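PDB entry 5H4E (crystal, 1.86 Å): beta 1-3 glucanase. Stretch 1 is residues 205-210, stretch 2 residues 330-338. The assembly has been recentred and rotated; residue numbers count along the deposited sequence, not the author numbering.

Stretch 1, residues 205-210: RIYAPA
Stretch 2, residues 330-338: ANYFAKFWH

Residues 205-208 run in an extended course. Ile206 and Tyr207 form a short strand, with phi/psi of -102/123 and -78/137; Arg205 before them is extended at -159/164 and Ala208 after them lies at -59/156. The chain then turns at Pro209 (-49/-50, C-gamma exo pucker) and Ala210 (-113/30). In the second stretch, Ala330 (-149/169) and Asn331 (-84/81) lead into a helix that begins at Tyr332 and continues past His338, with phi between -71 and -56 and psi between -55 and -24. Asn331 is the N-cap: with chi1 at -163° (t) and chi2 at -36°, its OD1 accepts from Ala334 N at 2.9 Å, with an N-H...O angle of 162°. Backbone hydrogen bonds from Lys335 N to Asn331 O (3.0 Å), Phe336 N to Tyr332 O (3.0 Å) and His338 N to Ala334 O (3.2 Å) carry the helix onward, while Trp337 N makes a weak bond to Phe333 O at 3.5 Å and another to Ala334 O at 3.1 Å.

The closest CA atoms across the stretches are those of Ala208 and Phe333, 6.6 Å apart. No hydrogen bond crosses between the stretches, so the 256 Å² buried between them, both sides summed, reflects packing.

Phe333 contributes 90 Å² of that area, the largest share. Its CA-to-CB bond points toward the first stretch, and chi1 of 172° (t) with chi2 of -90° places one ring face against Ala208 CA. Ala208 CA stands 3.6 Å from the centroid of the Phe333 ring and 14° off its normal, a CH-pi contact over one face; Ala208 CB approaches Phe333 CE1 at 3.7 Å. Ile206 meets the same ring at its edge, CG2 to Phe333 CE2 at 3.9 Å. Pro209 CD packs against Phe333 CG at 3.7 Å, in an oblique approach.

One helical turn on, the CA-to-CB bond of Trp337 also points toward the first stretch (chi1 -55°, m; chi2 115°). Ile206, with chi1 at -55° (m) and chi2 at 167° (t), reaches the edge of this ring through CD1, 3.9 Å from Trp337 CZ2. Its CG2 and CD1 thus touch two different aromatic rings.

The CA-to-CB bond of Tyr207 points away (chi1 -67°, m; chi2 -81°), but its carbonyl O lies 3.5 Å from Phe333 CE2. That oxygen is buried by the contact without a hydrogen-bond partner anywhere in the model. At the helix start, Pro209 CG comes within 3.9 Å of Asn331 OD1, the capping oxygen.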

ATOM      1  N   ARG A 205       5.138  -2.440  15.299  1.00 18.46           N
ATOM      2  CA  ARG A 205       5.194  -1.843  13.962  1.00 17.18           C
ATOM      3  C   ARG A 205       5.265  -0.321  14.052  1.00 18.43           C
ATOM      4  O   ARG A 205       4.984   0.265  15.100  1.00 16.78           O
ATOM      5  CB  ARG A 205       3.973  -2.263  13.127  1.00 17.47           C
ATOM      6  CG  ARG A 205       2.659  -1.548  13.501  1.00 16.72           C
ATOM      7  CD  ARG A 205       1.429  -2.382  13.166  1.00 18.93           C
ATOM      8  NE  ARG A 205       1.412  -3.585  13.994  1.00 15.02           N
ATOM      9  CZ  ARG A 205       1.485  -4.829  13.536  1.00 19.17           C
ATOM     10  NH1 ARG A 205       1.495  -5.834  14.404  1.00 20.10           N
ATOM     11  NH2 ARG A 205       1.525  -5.072  12.228  1.00 17.21           N
ATOM     12  N   ILE A 206       5.635   0.323  12.954  1.00 16.68           N
ATOM     13  CA  ILE A 206       5.492   1.773  12.858  1.00 13.01           C
ATOM     14  C   ILE A 206       4.271   2.100  12.007  1.00 15.92           C
ATOM     15  O   ILE A 206       4.170   1.671  10.853  1.00 16.53           O
ATOM     16  CB  ILE A 206       6.730   2.445  12.237  1.00 18.84           C
ATOM     17  CG1 ILE A 206       7.993   2.060  13.012  1.00 18.07           C
ATOM     18  CG2 ILE A 206       6.549   3.979  12.214  1.00 13.45           C
ATOM     19  CD1 ILE A 206       9.295   2.433  12.287  1.00 16.35           C
ATOM     20  N   TYR A 207       3.340   2.856  12.574  1.00 15.02           N
ATOM     21  CA  TYR A 207       2.126   3.213  11.856  1.00 14.65           C
ATOM     22  C   TYR A 207       2.389   4.329  10.878  1.00 16.29           C
ATOM     23  O   TYR A 207       3.099   5.277  11.183  1.00 15.58           O
ATOM     24  CB  TYR A 207       1.017   3.624  12.839  1.00 17.91           C
ATOM     25  CG  TYR A 207       0.572   2.441  13.662  1.00 16.27           C
ATOM     26  CD1 TYR A 207      -0.328   1.526  13.142  1.00 17.02           C
ATOM     27  CD2 TYR A 207       1.083   2.218  14.942  1.00 17.68           C
ATOM     28  CE1 TYR A 207      -0.725   0.422  13.864  1.00 18.78           C
ATOM     29  CE2 TYR A 207       0.696   1.099  15.675  1.00 19.46           C
ATOM     30  CZ  TYR A 207      -0.214   0.216  15.134  1.00 17.77           C
ATOM     31  OH  TYR A 207      -0.613  -0.891  15.849  1.00 20.28           O
ATOM     32  N   ALA A 208       1.828   4.204   9.685  1.00 18.66           N
ATOM     33  CA  ALA A 208       1.742   5.356   8.813  1.00 16.88           C
ATOM     34  C   ALA A 208       0.949   6.453   9.528  1.00 14.29           C
ATOM     35  O   ALA A 208       0.168   6.163  10.457  1.00 16.43           O
ATOM     36  CB  ALA A 208       1.102   4.963   7.479  1.00 16.24           C
ATOM     37  N   PRO A 209       1.161   7.723   9.134  1.00 14.73           N
ATOM     38  CA  PRO A 209       0.617   8.869   9.884  1.00 18.50           C
ATOM     39  C   PRO A 209      -0.871   8.781  10.244  1.00 17.15           C
ATOM     40  O   PRO A 209      -1.233   8.998  11.402  1.00 18.66           O
ATOM     41  CB  PRO A 209       0.864  10.042   8.935  1.00 18.51           C
ATOM     42  CG  PRO A 209       2.167   9.684   8.272  1.00 16.44           C
ATOM     43  CD  PRO A 209       2.060   8.167   8.048  1.00 16.71           C
ATOM     44  N   ALA A 210      -1.721   8.484   9.274  1.00 14.63           N
ATOM     45  CA  ALA A 210      -3.145   8.459   9.550  1.00 17.33           C
ATOM     46  C   ALA A 210      -3.685   7.045   9.448  1.00 18.08           C
ATOM     47  O   ALA A 210      -4.846   6.840   9.102  1.00 21.20           O
ATOM     48  CB  ALA A 210      -3.886   9.385   8.613  1.00 18.59           C
ATOM     49  N   ALA A 330       5.783  17.732   5.482  1.00 17.44           N
ATOM     50  CA  ALA A 330       5.919  16.753   4.415  1.00 19.30           C
ATOM     51  C   ALA A 330       5.694  15.380   5.019  1.00 15.30           C
ATOM     52  O   ALA A 330       5.662  15.241   6.243  1.00 16.29           O
ATOM     53  CB  ALA A 330       7.293  16.846   3.767  1.00 17.42           C
ATOM     54  N   ASN A 331       5.550  14.366   4.179  1.00 14.28           N
ATOM     55  CA  ASN A 331       5.333  13.018   4.710  1.00 17.12           C
ATOM     56  C   ASN A 331       6.676  12.374   5.060  1.00 16.59           C
ATOM     57  O   ASN A 331       7.224  11.589   4.292  1.00 16.77           O
ATOM     58  CB  ASN A 331       4.547  12.165   3.716  1.00 16.42           C
ATOM     59  CG  ASN A 331       3.960  10.932   4.355  1.00 15.97           C
ATOM     60  OD1 ASN A 331       4.580  10.341   5.226  1.00 15.33           O
ATOM     61  ND2 ASN A 331       2.750  10.544   3.934  1.00 15.46           N
ATOM     62  N   TYR A 332       7.207  12.723   6.225  1.00 16.17           N
ATOM     63  CA  TYR A 332       8.533  12.235   6.622  1.00 15.61           C
ATOM     64  C   TYR A 332       8.557  10.735   6.911  1.00 16.67           C
ATOM     65  O   TYR A 332       9.601  10.090   6.814  1.00 17.12           O
ATOM     66  CB  TYR A 332       9.033  13.035   7.829  1.00 17.07           C
ATOM     67  CG  TYR A 332       9.433  14.435   7.409  1.00 16.37           C
ATOM     68  CD1 TYR A 332      10.620  14.646   6.707  1.00 18.75           C
ATOM     69  CD2 TYR A 332       8.607  15.525   7.651  1.00 18.44           C
ATOM     70  CE1 TYR A 332      11.000  15.914   6.298  1.00 22.43           C
ATOM     71  CE2 TYR A 332       8.988  16.819   7.253  1.00 18.57           C
ATOM     72  CZ  TYR A 332      10.183  16.994   6.568  1.00 20.81           C
ATOM     73  OH  TYR A 332      10.593  18.249   6.159  1.00 24.58           O
ATOM     74  N   PHE A 333       7.404  10.183   7.248  1.00 13.38           N
ATOM     75  CA  PHE A 333       7.248   8.725   7.279  1.00 16.24           C
ATOM     76  C   PHE A 333       7.595   8.134   5.890  1.00 16.15           C
ATOM     77  O   PHE A 333       8.468   7.269   5.770  1.00 14.35           O
ATOM     78  CB  PHE A 333       5.822   8.365   7.723  1.00 17.31           C
ATOM     79  CG  PHE A 333       5.472   6.893   7.612  1.00 16.16           C
ATOM     80  CD1 PHE A 333       4.912   6.382   6.445  1.00 15.31           C
ATOM     81  CD2 PHE A 333       5.679   6.031   8.687  1.00 15.55           C
ATOM     82  CE1 PHE A 333       4.581   5.029   6.333  1.00 17.26           C
ATOM     83  CE2 PHE A 333       5.344   4.669   8.591  1.00 14.75           C
ATOM     84  CZ  PHE A 333       4.794   4.170   7.411  1.00 18.15           C
ATOM     85  N   ALA A 334       6.939   8.627   4.846  1.00 13.25           N
ATOM     86  CA  ALA A 334       7.172   8.121   3.493  1.00 15.67           C
ATOM     87  C   ALA A 334       8.635   8.285   3.094  1.00 17.29           C
ATOM     88  O   ALA A 334       9.254   7.363   2.561  1.00 16.06           O
ATOM     89  CB  ALA A 334       6.274   8.835   2.487  1.00 13.89           C
ATOM     90  N   LYS A 335       9.173   9.470   3.351  1.00 14.56           N
ATOM     91  CA  LYS A 335      10.565   9.767   3.006  1.00 16.42           C
ATOM     92  C   LYS A 335      11.528   8.774   3.664  1.00 15.77           C
ATOM     93  O   LYS A 335      12.487   8.326   3.022  1.00 16.17           O
ATOM     94  CB  LYS A 335      10.904  11.205   3.394  1.00 16.78           C
ATOM     95  CG  LYS A 335      12.398  11.600   3.310  1.00 18.08           C
ATOM     96  CD  LYS A 335      13.039  11.420   1.923  1.00 19.53           C
ATOM     97  CE  LYS A 335      14.407  12.154   1.858  1.00 22.83           C
ATOM     98  NZ  LYS A 335      15.139  11.902   0.568  1.00 25.14           N
ATOM     99  N   PHE A 336      11.273   8.399   4.919  1.00 15.83           N
ATOM    100  CA  PHE A 336      12.145   7.413   5.559  1.00 16.14           C
ATOM    101  C   PHE A 336      12.241   6.103   4.749  1.00 16.44           C
ATOM    102  O   PHE A 336      13.337   5.552   4.565  1.00 16.80           O
ATOM    103  CB  PHE A 336      11.692   7.085   6.993  1.00 13.82           C
ATOM    104  CG  PHE A 336      12.703   6.252   7.744  1.00 17.41           C
ATOM    105  CD1 PHE A 336      12.568   4.880   7.833  1.00 20.67           C
ATOM    106  CD2 PHE A 336      13.827   6.849   8.301  1.00 18.27           C
ATOM    107  CE1 PHE A 336      13.524   4.107   8.497  1.00 20.00           C
ATOM    108  CE2 PHE A 336      14.778   6.094   8.964  1.00 21.71           C
ATOM    109  CZ  PHE A 336      14.627   4.722   9.058  1.00 19.41           C
ATOM    110  N   TRP A 337      11.115   5.596   4.255  1.00 16.20           N
ATOM    111  CA  TRP A 337      11.168   4.297   3.567  1.00 17.27           C
ATOM    112  C   TRP A 337      11.889   4.458   2.224  1.00 15.85           C
ATOM    113  O   TRP A 337      12.660   3.588   1.826  1.00 15.98           O
ATOM    114  CB  TRP A 337       9.744   3.685   3.452  1.00 15.86           C
ATOM    115  CG  TRP A 337       9.180   3.636   4.845  1.00 17.35           C
ATOM    116  CD1 TRP A 337       8.108   4.329   5.336  1.00 16.73           C
ATOM    117  CD2 TRP A 337       9.764   2.953   5.964  1.00 16.99           C
ATOM    118  NE1 TRP A 337       7.975   4.091   6.690  1.00 17.47           N
ATOM    119  CE2 TRP A 337       8.983   3.253   7.094  1.00 17.10           C
ATOM    120  CE3 TRP A 337      10.862   2.093   6.112  1.00 14.26           C
ATOM    121  CZ2 TRP A 337       9.272   2.736   8.350  1.00 17.04           C
ATOM    122  CZ3 TRP A 337      11.158   1.600   7.355  1.00 15.72           C
ATOM    123  CH2 TRP A 337      10.360   1.917   8.461  1.00 16.03           C
ATOM    124  N   HIS A 338      11.702   5.593   1.562  1.00 15.51           N
ATOM    125  CA  HIS A 338      12.449   5.853   0.342  1.00 19.28           C
ATOM    126  C   HIS A 338      13.944   5.838   0.641  1.00 19.50           C
ATOM    127  O   HIS A 338      14.731   5.288  -0.128  1.00 17.52           O
ATOM    128  CB  HIS A 338      12.027   7.183  -0.292  1.00 15.87           C
ATOM    129  CG  HIS A 338      10.679   7.123  -0.943  1.00 16.96           C
ATOM    130  ND1 HIS A 338      10.487   6.616  -2.208  1.00 16.91           N
ATOM    131  CD2 HIS A 338       9.455   7.476  -0.486  1.00 17.78           C
ATOM    132  CE1 HIS A 338       9.198   6.666  -2.509  1.00 19.77           C
ATOM    133  NE2 HIS A 338       8.550   7.181  -1.477  1.00 16.60           N
TER